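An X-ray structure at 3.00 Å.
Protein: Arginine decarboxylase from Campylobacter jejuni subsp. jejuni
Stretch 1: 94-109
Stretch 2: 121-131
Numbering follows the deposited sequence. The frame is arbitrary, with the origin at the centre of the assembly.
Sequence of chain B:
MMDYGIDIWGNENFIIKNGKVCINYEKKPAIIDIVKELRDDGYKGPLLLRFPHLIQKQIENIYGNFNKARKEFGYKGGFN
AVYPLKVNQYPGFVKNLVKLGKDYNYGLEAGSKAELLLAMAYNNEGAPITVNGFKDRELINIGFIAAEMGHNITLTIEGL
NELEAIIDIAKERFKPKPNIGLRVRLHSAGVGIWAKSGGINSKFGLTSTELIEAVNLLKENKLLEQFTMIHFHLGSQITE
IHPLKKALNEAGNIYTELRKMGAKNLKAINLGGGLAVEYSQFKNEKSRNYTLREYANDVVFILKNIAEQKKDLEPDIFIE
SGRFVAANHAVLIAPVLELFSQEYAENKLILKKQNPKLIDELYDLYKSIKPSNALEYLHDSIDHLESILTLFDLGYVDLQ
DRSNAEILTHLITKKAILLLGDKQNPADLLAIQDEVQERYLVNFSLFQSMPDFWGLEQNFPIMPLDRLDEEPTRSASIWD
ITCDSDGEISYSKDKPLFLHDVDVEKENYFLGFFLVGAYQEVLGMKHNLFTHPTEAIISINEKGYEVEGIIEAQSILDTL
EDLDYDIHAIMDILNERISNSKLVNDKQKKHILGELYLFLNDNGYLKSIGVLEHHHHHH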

# COMPACT_ATOMS: atom_id res chain seq x y z
N VAL B 94 11.14 2.49 17.83
CA VAL B 94 11.34 3.81 18.42
C VAL B 94 11.89 3.83 19.86
O VAL B 94 12.85 4.54 20.15
N LYS B 95 11.28 3.05 20.75
CA LYS B 95 11.73 3.02 22.13
C LYS B 95 13.18 2.57 22.22
O LYS B 95 13.94 3.04 23.08
N ASN B 96 13.59 1.67 21.33
CA ASN B 96 14.96 1.19 21.35
C ASN B 96 15.93 2.16 20.71
O ASN B 96 17.07 2.30 21.14
N LEU B 97 15.46 2.83 19.66
CA LEU B 97 16.30 3.79 18.97
C LEU B 97 16.68 4.94 19.90
O LEU B 97 17.86 5.27 20.02
N VAL B 98 15.71 5.55 20.56
CA VAL B 98 16.05 6.67 21.43
C VAL B 98 16.96 6.21 22.55
O VAL B 98 17.88 6.93 22.96
N LYS B 99 16.72 5.01 23.04
CA LYS B 99 17.53 4.48 24.12
C LYS B 99 18.96 4.23 23.64
O LYS B 99 19.92 4.74 24.21
N LEU B 100 19.11 3.45 22.57
CA LEU B 100 20.43 3.14 22.02
C LEU B 100 21.16 4.35 21.42
O LEU B 100 22.38 4.39 21.40
N GLY B 101 20.43 5.33 20.93
CA GLY B 101 21.11 6.46 20.35
C GLY B 101 21.33 7.61 21.32
O GLY B 101 21.74 8.70 20.92
N LYS B 102 21.06 7.37 22.60
CA LYS B 102 21.23 8.44 23.60
C LYS B 102 22.66 8.93 23.69
O LYS B 102 22.92 10.13 23.66
N ASP B 103 23.57 7.98 23.81
CA ASP B 103 25.00 8.27 23.92
C ASP B 103 25.52 9.02 22.71
O ASP B 103 26.60 9.62 22.77
N TYR B 104 24.76 9.01 21.62
CA TYR B 104 25.18 9.68 20.40
C TYR B 104 24.41 10.97 20.15
O TYR B 104 24.64 11.67 19.15
N ASN B 105 23.51 11.29 21.07
CA ASN B 105 22.69 12.49 20.96
C ASN B 105 21.84 12.42 19.70
O ASN B 105 21.57 13.44 19.05
N TYR B 106 21.41 11.20 19.37
CA TYR B 106 20.58 10.93 18.20
C TYR B 106 19.22 11.59 18.41
O TYR B 106 18.57 11.38 19.43
N GLY B 107 18.79 12.38 17.44
CA GLY B 107 17.52 13.07 17.55
C GLY B 107 16.35 12.39 16.87
O GLY B 107 16.46 11.27 16.39
N LEU B 108 15.21 13.09 16.82
CA LEU B 108 14.00 12.57 16.20
C LEU B 108 13.39 13.60 15.28
O LEU B 108 13.44 14.81 15.55
N GLU B 109 12.80 13.12 14.19
CA GLU B 109 12.17 14.00 13.23
C GLU B 109 10.69 13.66 13.21
O GLU B 109 10.32 12.50 13.30
N ALA B 121 7.71 13.08 23.73
CA ALA B 121 7.67 12.21 24.89
C ALA B 121 8.89 11.31 25.00
O ALA B 121 9.47 11.22 26.08
N TYR B 122 9.27 10.66 23.91
CA TYR B 122 10.42 9.74 23.93
C TYR B 122 11.80 10.30 23.58
O TYR B 122 12.82 9.73 23.99
N ASN B 123 11.85 11.40 22.83
CA ASN B 123 13.13 12.00 22.47
C ASN B 123 13.87 12.40 23.74
O ASN B 123 13.29 13.04 24.61
N ASN B 124 15.14 12.02 23.83
CA ASN B 124 15.97 12.34 24.99
C ASN B 124 16.13 13.86 25.11
O ASN B 124 16.40 14.54 24.13
N GLU B 125 15.96 14.39 26.32
CA GLU B 125 16.12 15.82 26.53
C GLU B 125 17.52 16.25 26.11
O GLU B 125 18.51 15.65 26.53
N GLY B 126 17.60 17.26 25.26
CA GLY B 126 18.90 17.71 24.82
C GLY B 126 19.16 17.36 23.37
O GLY B 126 19.84 18.10 22.65
N ALA B 127 18.62 16.22 22.94
CA ALA B 127 18.78 15.78 21.56
C ALA B 127 17.87 16.66 20.71
O ALA B 127 16.84 17.14 21.19
N PRO B 128 18.25 16.88 19.45
CA PRO B 128 17.46 17.72 18.55
C PRO B 128 16.18 17.04 18.04
O PRO B 128 16.12 15.81 17.87
N ILE B 129 15.17 17.85 17.80
CA ILE B 129 13.92 17.37 17.28
C ILE B 129 13.61 18.29 16.12
O ILE B 129 13.41 19.49 16.32
N THR B 130 13.63 17.75 14.91
CA THR B 130 13.31 18.58 13.75
C THR B 130 11.86 18.30 13.40
O THR B 130 11.34 17.21 13.68
N VAL B 131 11.20 19.28 12.80
CA VAL B 131 9.80 19.14 12.42
C VAL B 131 9.55 19.61 10.98
O VAL B 131 9.64 20.80 10.67

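Polar side chains often serve a helix-loop-strand junction by satisfying backbone groups, and this contact from arginine decarboxylase is a compact example. The strongest side-chain link comes from N124. Its CA-to-CB bond points toward the first stretch, and in the m rotamer its ND2 donates to the carbonyl O of V98 at 3.0 Å, with a nearly straight N-H...O angle of 166°. The bond ties the last turn of the helix to the loop, and N124 ND2 also lies 3.9 Å from K102 CB.

Two backbone bonds then lock the parallel strands: L108 N donates to P128 O at 3.1 Å, and T130 N donates to L108 O at 3.0 Å. L108 thus uses both its amide and its carbonyl on the neighbouring strand. N123, in the t rotamer, braces its own loop instead, its ND2 reaching A127 O at 3.1 Å across the type II turn from N124 to A127.

Around this polar frame come the packing contacts. On the sheet face shared with I129, L108 (m, t) extends its CD1 to 3.6 Å from N123 CB. E109 (chi1 t) and T130 (p) occupy the other face, where E109 CG lies 3.3 Å from T130 OG1, a hydroxyl hydrogen-bonded elsewhere in the structure. G107 lies close beside P128, its CA 3.1 Å from P128 O; a CB there would clash with that oxygen.

At the helical end, V98 (m) and Y122 (m) point toward one another's stretches, with V98 CG1 4.4 Å from Y122 CB. K95 starts sideways but curls its end inward, placing NZ 3.4 Å from Y122 CE2 at the ring edge. At the end of the turn, N105 (t), whose CA-to-CB bond also points sideways, brings its ND2 to 3.6 Å from A127 CB.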

# COMPACT_ATOMS: atom_id res chain seq x y z
CB VAL B 94 10.03 4.63 18.39
CG1 VAL B 94 10.21 5.95 19.13
CG2 VAL B 94 9.64 4.88 16.94
CB LYS B 95 10.81 2.11 22.96
CG LYS B 95 9.47 2.78 23.31
CD LYS B 95 8.42 1.80 23.85
CE LYS B 95 8.68 1.38 25.28
NZ LYS B 95 8.54 2.54 26.22
CB ASN B 96 15.05 -0.16 20.65
CG ASN B 96 14.64 -1.28 21.55
OD1 ASN B 96 15.22 -1.45 22.63
ND2 ASN B 96 13.64 -2.04 21.14
CB LEU B 97 15.56 4.31 17.73
CG LEU B 97 16.20 5.34 16.78
CD1 LEU B 97 16.04 6.75 17.29
CD2 LEU B 97 17.64 4.99 16.58
CB VAL B 98 14.79 7.31 22.04
CG1 VAL B 98 13.91 7.86 20.94
CG2 VAL B 98 14.04 6.28 22.86
CB LYS B 99 16.87 3.21 24.63
CG LYS B 99 17.55 2.61 25.82
CD LYS B 99 16.69 1.50 26.45
CE LYS B 99 15.38 2.05 27.04
NZ LYS B 99 14.58 0.98 27.71
CB LEU B 100 20.30 2.06 20.96
CG LEU B 100 20.45 0.61 21.44
CD1 LEU B 100 19.68 0.36 22.73
CD2 LEU B 100 19.94 -0.30 20.34
CB LYS B 102 20.79 7.96 24.98
CG LYS B 102 20.82 9.07 26.02
CD LYS B 102 20.31 8.58 27.35
CE LYS B 102 20.20 9.71 28.35
NZ LYS B 102 19.71 9.23 29.68
CB ASP B 103 25.77 6.97 24.09
CG ASP B 103 25.66 6.40 25.50
OD1 ASP B 103 25.78 5.16 25.64
OD2 ASP B 103 25.45 7.19 26.45
CB TYR B 104 24.99 8.73 19.22
CG TYR B 104 25.77 7.45 19.36
CD1 TYR B 104 27.04 7.33 18.82
CD2 TYR B 104 25.24 6.36 20.05
CE1 TYR B 104 27.77 6.15 18.95
CE2 TYR B 104 25.96 5.18 20.18
CZ TYR B 104 27.22 5.08 19.63
OH TYR B 104 27.90 3.89 19.71
CB ASN B 105 23.57 13.73 20.92
CG ASN B 105 22.78 14.98 21.21
OD1 ASN B 105 22.98 16.01 20.56
ND2 ASN B 105 21.89 14.90 22.18
CB TYR B 106 20.44 9.42 18.03
CG TYR B 106 20.27 8.95 16.61
CD1 TYR B 106 19.14 9.30 15.87
CD2 TYR B 106 21.22 8.14 16.00
CE1 TYR B 106 18.97 8.87 14.56
CE2 TYR B 106 21.06 7.70 14.69
CZ TYR B 106 19.93 8.07 13.97
OH TYR B 106 19.76 7.63 12.67
CB LEU B 108 12.97 12.17 17.27
CG LEU B 108 13.22 10.90 18.09
CD1 LEU B 108 12.15 10.73 19.15
CD2 LEU B 108 13.23 9.71 17.17
CB GLU B 109 12.81 13.78 11.85
CG GLU B 109 12.34 14.71 10.76
CD GLU B 109 11.07 14.24 10.09
OE1 GLU B 109 10.43 15.05 9.39
OE2 GLU B 109 10.69 13.05 10.27
CB ALA B 121 6.39 11.38 24.86
CB TYR B 122 10.13 8.51 23.06
CG TYR B 122 9.10 7.60 23.66
CD1 TYR B 122 7.74 7.90 23.56
CD2 TYR B 122 9.47 6.49 24.40
CE1 TYR B 122 6.78 7.11 24.19
CE2 TYR B 122 8.53 5.70 25.05
CZ TYR B 122 7.18 6.01 24.95
OH TYR B 122 6.25 5.24 25.61
CB ASN B 123 12.93 13.26 21.61
CG ASN B 123 14.25 13.91 21.23
OD1 ASN B 123 15.08 13.30 20.54
ND2 ASN B 123 14.47 15.13 21.70
CB ASN B 124 17.37 11.72 24.87
CG ASN B 124 17.35 10.23 24.52
OD1 ASN B 124 16.91 9.39 25.31
ND2 ASN B 124 17.86 9.90 23.34
CB GLU B 125 15.89 16.18 28.01
CG GLU B 125 14.42 16.17 28.45
CD GLU B 125 13.83 17.57 28.53
OE1 GLU B 125 12.64 17.70 28.88
OE2 GLU B 125 14.57 18.54 28.25
CB ALA B 127 18.39 14.33 21.42
CB PRO B 128 18.44 18.05 17.44
CG PRO B 128 19.22 16.79 17.32
CD PRO B 128 19.44 16.36 18.76
CB ILE B 129 12.79 17.45 18.33
CG1 ILE B 129 13.03 16.41 19.42
CG2 ILE B 129 11.44 17.18 17.69
CD1 ILE B 129 11.98 16.43 20.49
CB THR B 130 14.21 18.26 12.52
OG1 THR B 130 14.28 16.85 12.32
CG2 THR B 130 15.61 18.82 12.72
CB VAL B 131 8.87 19.97 13.37
CG1 VAL B 131 7.42 19.66 13.06
CG2 VAL B 131 9.18 19.66 14.82